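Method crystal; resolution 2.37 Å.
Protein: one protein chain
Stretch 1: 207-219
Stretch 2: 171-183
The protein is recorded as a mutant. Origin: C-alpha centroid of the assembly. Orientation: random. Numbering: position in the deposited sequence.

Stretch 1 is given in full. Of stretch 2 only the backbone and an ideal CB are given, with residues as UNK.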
# COMPACT_ATOMS: atom_id res chain seq x y z
N ILE A 207 12.16 -35.14 4.72
CA ILE A 207 12.64 -34.16 3.76
C ILE A 207 14.12 -34.46 3.54
O ILE A 207 14.52 -34.59 2.40
CB ILE A 207 12.43 -32.71 4.21
CG1 ILE A 207 10.93 -32.41 4.16
CG2 ILE A 207 13.21 -31.74 3.28
CD1 ILE A 207 10.56 -31.27 5.03
N ALA A 208 14.88 -34.60 4.62
CA ALA A 208 16.32 -34.95 4.54
C ALA A 208 16.52 -36.23 3.72
O ALA A 208 17.37 -36.29 2.83
CB ALA A 208 16.93 -35.09 5.94
N LYS A 209 15.67 -37.22 3.99
CA LYS A 209 15.76 -38.50 3.32
C LYS A 209 15.57 -38.36 1.79
O LYS A 209 16.29 -39.01 1.02
CB LYS A 209 14.73 -39.45 3.92
CG LYS A 209 14.94 -40.87 3.52
CD LYS A 209 13.75 -41.78 3.84
CE LYS A 209 13.56 -42.03 5.30
NZ LYS A 209 12.97 -43.42 5.49
N ALA A 210 14.62 -37.52 1.37
CA ALA A 210 14.40 -37.25 -0.06
C ALA A 210 15.55 -36.42 -0.69
O ALA A 210 16.06 -36.77 -1.73
CB ALA A 210 13.04 -36.54 -0.28
N LEU A 211 15.96 -35.33 -0.05
CA LEU A 211 17.00 -34.45 -0.60
C LEU A 211 18.35 -35.14 -0.78
O LEU A 211 19.07 -34.88 -1.74
CB LEU A 211 17.17 -33.18 0.23
CG LEU A 211 16.17 -32.05 -0.04
CD1 LEU A 211 16.69 -30.78 0.65
CD2 LEU A 211 15.98 -31.81 -1.51
N SER A 212 18.67 -36.03 0.16
CA SER A 212 19.82 -36.91 0.10
C SER A 212 20.03 -37.60 -1.22
O SER A 212 21.14 -37.96 -1.55
CB SER A 212 19.64 -38.03 1.13
OG SER A 212 19.91 -37.56 2.41
N LYS A 213 18.94 -37.85 -1.93
CA LYS A 213 18.98 -38.60 -3.17
C LYS A 213 19.06 -37.73 -4.41
O LYS A 213 19.09 -38.26 -5.52
CB LYS A 213 17.74 -39.49 -3.20
CG LYS A 213 17.81 -40.55 -2.07
CD LYS A 213 16.57 -41.38 -1.96
CE LYS A 213 16.79 -42.57 -1.01
NZ LYS A 213 17.18 -42.20 0.34
N LEU A 214 19.13 -36.40 -4.23
CA LEU A 214 19.11 -35.44 -5.33
C LEU A 214 20.39 -34.62 -5.41
O LEU A 214 21.09 -34.43 -4.41
CB LEU A 214 17.95 -34.47 -5.13
CG LEU A 214 16.54 -35.03 -4.92
CD1 LEU A 214 15.57 -33.88 -4.77
CD2 LEU A 214 16.16 -35.88 -6.11
N LYS A 215 20.69 -34.11 -6.59
CA LYS A 215 21.84 -33.25 -6.79
C LYS A 215 21.33 -31.80 -6.64
O LYS A 215 20.67 -31.29 -7.52
CB LYS A 215 22.40 -33.49 -8.20
CG LYS A 215 23.65 -32.64 -8.57
CD LYS A 215 24.10 -32.90 -10.04
CE LYS A 215 25.07 -31.83 -10.58
NZ LYS A 215 26.44 -31.95 -10.00
N THR A 216 21.62 -31.16 -5.51
CA THR A 216 21.09 -29.82 -5.22
C THR A 216 22.09 -28.71 -5.47
O THR A 216 23.29 -28.93 -5.38
CB THR A 216 20.58 -29.70 -3.75
OG1 THR A 216 21.68 -29.88 -2.84
CG2 THR A 216 19.51 -30.72 -3.47
N LYS A 217 21.57 -27.52 -5.80
CA LYS A 217 22.39 -26.30 -6.02
C LYS A 217 22.84 -25.81 -4.66
O LYS A 217 24.02 -25.52 -4.43
CB LYS A 217 21.56 -25.21 -6.73
CG LYS A 217 22.21 -23.79 -6.92
CD LYS A 217 21.21 -22.82 -7.65
CE LYS A 217 21.41 -21.32 -7.31
NZ LYS A 217 20.84 -20.37 -8.34
N TYR A 218 21.88 -25.71 -3.76
CA TYR A 218 22.16 -25.28 -2.42
C TYR A 218 22.57 -26.44 -1.49
O TYR A 218 22.32 -27.62 -1.78
CB TYR A 218 20.97 -24.55 -1.82
CG TYR A 218 20.66 -23.23 -2.45
CD1 TYR A 218 21.43 -22.11 -2.18
CD2 TYR A 218 19.59 -23.09 -3.31
CE1 TYR A 218 21.13 -20.89 -2.75
CE2 TYR A 218 19.30 -21.88 -3.89
CZ TYR A 218 20.06 -20.78 -3.60
OH TYR A 218 19.72 -19.58 -4.17
N SER A 219 23.25 -26.06 -0.42
CA SER A 219 23.60 -26.94 0.66
C SER A 219 22.44 -26.86 1.62
O SER A 219 21.76 -25.84 1.67
CB SER A 219 24.89 -26.53 1.34
OG SER A 219 26.00 -26.80 0.50
N UNK A 171 22.58 -33.37 13.90
CA UNK A 171 22.77 -32.52 12.74
C UNK A 171 23.12 -33.33 11.49
O UNK A 171 23.92 -34.28 11.54
CB UNK A 171 23.87 -31.49 13.02
N UNK A 172 22.50 -32.97 10.36
CA UNK A 172 22.79 -33.62 9.09
C UNK A 172 23.01 -32.54 8.04
O UNK A 172 22.22 -31.59 7.95
CB UNK A 172 21.66 -34.57 8.68
N UNK A 173 24.10 -32.65 7.29
CA UNK A 173 24.49 -31.67 6.28
C UNK A 173 24.63 -32.30 4.90
O UNK A 173 25.32 -33.27 4.76
CB UNK A 173 25.81 -31.00 6.68
N UNK A 174 23.95 -31.75 3.91
CA UNK A 174 24.06 -32.15 2.52
C UNK A 174 24.80 -31.02 1.81
O UNK A 174 24.34 -29.86 1.83
CB UNK A 174 22.69 -32.42 1.89
N UNK A 175 25.95 -31.35 1.22
CA UNK A 175 26.73 -30.40 0.40
C UNK A 175 26.14 -30.25 -1.01
O UNK A 175 25.97 -31.23 -1.75
CB UNK A 175 28.19 -30.86 0.30
N UNK A 176 25.82 -29.03 -1.38
CA UNK A 176 25.33 -28.75 -2.73
C UNK A 176 26.43 -28.21 -3.61
O UNK A 176 27.59 -28.20 -3.22
CB UNK A 176 24.17 -27.76 -2.69
N UNK A 177 26.08 -27.79 -4.82
CA UNK A 177 27.06 -27.17 -5.71
C UNK A 177 27.63 -25.97 -5.02
O UNK A 177 28.81 -25.71 -5.18
CB UNK A 177 26.44 -26.78 -7.05
N UNK A 178 26.79 -25.25 -4.27
CA UNK A 178 27.17 -24.05 -3.57
C UNK A 178 27.17 -24.21 -2.07
O UNK A 178 26.40 -25.00 -1.54
CB UNK A 178 26.23 -22.90 -3.96
N UNK A 179 28.00 -23.42 -1.40
CA UNK A 179 28.04 -23.35 0.06
C UNK A 179 26.85 -22.62 0.65
O UNK A 179 26.60 -22.73 1.85
CB UNK A 179 29.33 -22.66 0.51
N UNK A 180 26.15 -21.83 -0.15
CA UNK A 180 24.98 -21.14 0.37
C UNK A 180 24.04 -22.20 0.85
O UNK A 180 23.86 -23.24 0.21
CB UNK A 180 24.32 -20.24 -0.67
N UNK A 181 23.43 -21.93 1.98
CA UNK A 181 22.83 -22.96 2.75
C UNK A 181 21.39 -22.64 3.10
O UNK A 181 21.05 -21.49 3.40
CB UNK A 181 23.65 -23.20 4.02
N UNK A 182 20.55 -23.67 3.03
CA UNK A 182 19.17 -23.57 3.48
C UNK A 182 19.15 -24.40 4.80
O UNK A 182 19.65 -25.54 4.81
CB UNK A 182 18.18 -24.08 2.43
N UNK A 183 18.61 -23.81 5.88
CA UNK A 183 18.57 -24.41 7.21
C UNK A 183 17.14 -24.84 7.57
O UNK A 183 16.20 -24.05 7.47
CB UNK A 183 19.11 -23.43 8.25

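Position 171 lies in a strand already under way, with extended backbone angles, and its ideal CB has nothing of 207-219 within 5.5 Å. This contact sets no rule there; the residue is Glu171.

At 172 the CB points toward the helix, 5.5 Å from the CB of Ala208. So small a neighbour leaves space for a long side chain, and further along sits the hydroxyl of Ser212. A large aliphatic could cover the alanine, while an aromatic with a polar tip could do that and also reach the serine. Tyr172 is such a residue: its CD2 lies 3.9 Å from Ala208 CB, and its OH donates to Ser212 OG at 2.7 Å. That serine in turn donates to Ala208 O at 2.9 Å, so one hydroxyl relays the strand's bond to the helix backbone.

Position 173 points away, as strand alternation requires, and many residues would do. Tyr173 still bends its far end back, bringing OH to 3.0 Å from Ser219 OG.

Position 174 faces inward again, toward Leu211, the amide end of Ser212 and Thr216 OG1. The ideal CB is 5.5 Å from the last of these, a gap for a mid-sized aliphatic; leucine, isoleucine or methionine would be plausible. Ile174 (chi1 m, chi2 t) extends CD1 to 3.8 Å from Leu211 CB, while its carbonyl O lies 3.2 Å from Ser219 CA.

The CB of 175 points away, so a long polar chain is reasonable. Arg175 turns back on its own stretch, NH1 donating to the backbone O of 176 at 2.5 Å.

Position 176 is the strictest. An ideal CB would sit 2.1 Å from Tyr218 O and 2.8 Å from Lys217 O, both clashes, so only glycine fits this backbone. Gly176 brings its CA within 3.4 Å of Tyr218 O, and its N donates to Ser219 OG at 2.9 Å.

At 177 the CB points sideways, with the Lys215 amine within reach of a longer chain, which favours an acid. Glu177 places OE2 3.1 Å from Lys215 NZ, a salt bridge whose hydrogen bond is weak. Water 2 joins the same OE2 (2.8 Å) to Thr216 O (2.9 Å), and Glu177 N donates to that carbonyl at 3.1 Å.

Position 178 needs its backbone most: N donates to Lys217 O at 2.8 Å and O accepts from Ser219 OG at 2.7 Å. The sideways CB runs near the Lys217 aliphatic chain, suiting a medium apolar residue; Leu178 puts CD1 4.1 Å from Lys217 CG.

Position 179 points away and is free; it is Glu179. At 180 the CB is 3.8 Å from Tyr218 CD1, so a chain with a methylene at its base suits. Glu180 supplies one, and its O accepts from Ser219 N at 3.0 Å.

At 181 a parallel bridge pairs the backbone with Ser219, and the ideal CB, 4.0 Å from Ser219 O, lies on the same sheet face as the serine side chain; an extended side chain, polar or apolar, could run on past it. Glu181 does so, its CG 4.4 Å from Ser219 CB. At 182, beside Tyr218, a branched aliphatic would fit: Ile182 lays CD1 over one ring face, and its N donates to Ser219 O at 2.8 Å. Position 183 points away: Leu183.

Stretch 2 171-183: EYYIRGELEEEIL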
# COMPACT_ATOMS: atom_id res chain seq x y z
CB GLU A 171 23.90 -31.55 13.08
CG GLU A 171 24.27 -30.54 12.06
CD GLU A 171 25.33 -29.56 12.60
OE1 GLU A 171 25.77 -29.70 13.76
OE2 GLU A 171 25.69 -28.60 11.89
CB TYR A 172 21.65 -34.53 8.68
CG TYR A 172 21.82 -35.18 7.33
CD1 TYR A 172 23.02 -35.81 6.98
CD2 TYR A 172 20.77 -35.21 6.42
CE1 TYR A 172 23.16 -36.40 5.75
CE2 TYR A 172 20.90 -35.81 5.19
CZ TYR A 172 22.09 -36.40 4.86
OH TYR A 172 22.20 -37.00 3.64
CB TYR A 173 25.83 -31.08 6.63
CG TYR A 173 26.32 -30.04 5.67
CD1 TYR A 173 25.71 -28.79 5.61
CD2 TYR A 173 27.38 -30.30 4.81
CE1 TYR A 173 26.15 -27.84 4.74
CE2 TYR A 173 27.83 -29.33 3.92
CZ TYR A 173 27.21 -28.12 3.90
OH TYR A 173 27.64 -27.17 3.04
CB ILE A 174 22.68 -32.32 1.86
CG1 ILE A 174 21.88 -33.41 2.56
CG2 ILE A 174 22.81 -32.63 0.38
CD1 ILE A 174 20.45 -33.53 2.03
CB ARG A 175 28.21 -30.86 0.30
CG ARG A 175 29.16 -29.86 -0.37
CD ARG A 175 28.80 -28.39 0.02
NE ARG A 175 29.91 -27.45 -0.09
CZ ARG A 175 30.19 -26.70 -1.16
NH1 ARG A 175 29.42 -26.74 -2.24
NH2 ARG A 175 31.24 -25.90 -1.14
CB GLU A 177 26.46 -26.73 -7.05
CG GLU A 177 25.96 -27.87 -7.94
CD GLU A 177 27.00 -29.00 -8.07
OE1 GLU A 177 28.07 -28.75 -8.68
OE2 GLU A 177 26.73 -30.13 -7.56
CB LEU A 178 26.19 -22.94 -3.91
CG LEU A 178 26.02 -22.52 -5.37
CD1 LEU A 178 25.11 -21.33 -5.36
CD2 LEU A 178 27.36 -22.17 -6.10
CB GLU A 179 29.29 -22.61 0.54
CG GLU A 179 30.59 -23.38 0.39
CD GLU A 179 31.82 -22.66 0.98
OE1 GLU A 179 31.76 -22.21 2.16
OE2 GLU A 179 32.85 -22.60 0.25
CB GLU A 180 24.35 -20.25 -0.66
CG GLU A 180 25.13 -18.99 -0.86
CD GLU A 180 24.93 -18.44 -2.24
OE1 GLU A 180 23.81 -17.95 -2.53
OE2 GLU A 180 25.92 -18.51 -3.01
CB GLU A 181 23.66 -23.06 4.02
CG GLU A 181 23.47 -24.27 4.82
CD GLU A 181 24.40 -24.31 6.00
OE1 GLU A 181 25.64 -24.30 5.81
OE2 GLU A 181 23.89 -24.40 7.13
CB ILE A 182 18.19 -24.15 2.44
CG1 ILE A 182 18.38 -23.49 1.06
CG2 ILE A 182 16.76 -24.13 2.97
CD1 ILE A 182 18.15 -21.98 0.96
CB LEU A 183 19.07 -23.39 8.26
CG LEU A 183 19.16 -23.80 9.76
CD1 LEU A 183 20.25 -24.90 10.09
CD2 LEU A 183 19.32 -22.55 10.63
O HOH W 1 23.02 -32.14 -3.11
O HOH W 2 25.08 -31.15 -5.50
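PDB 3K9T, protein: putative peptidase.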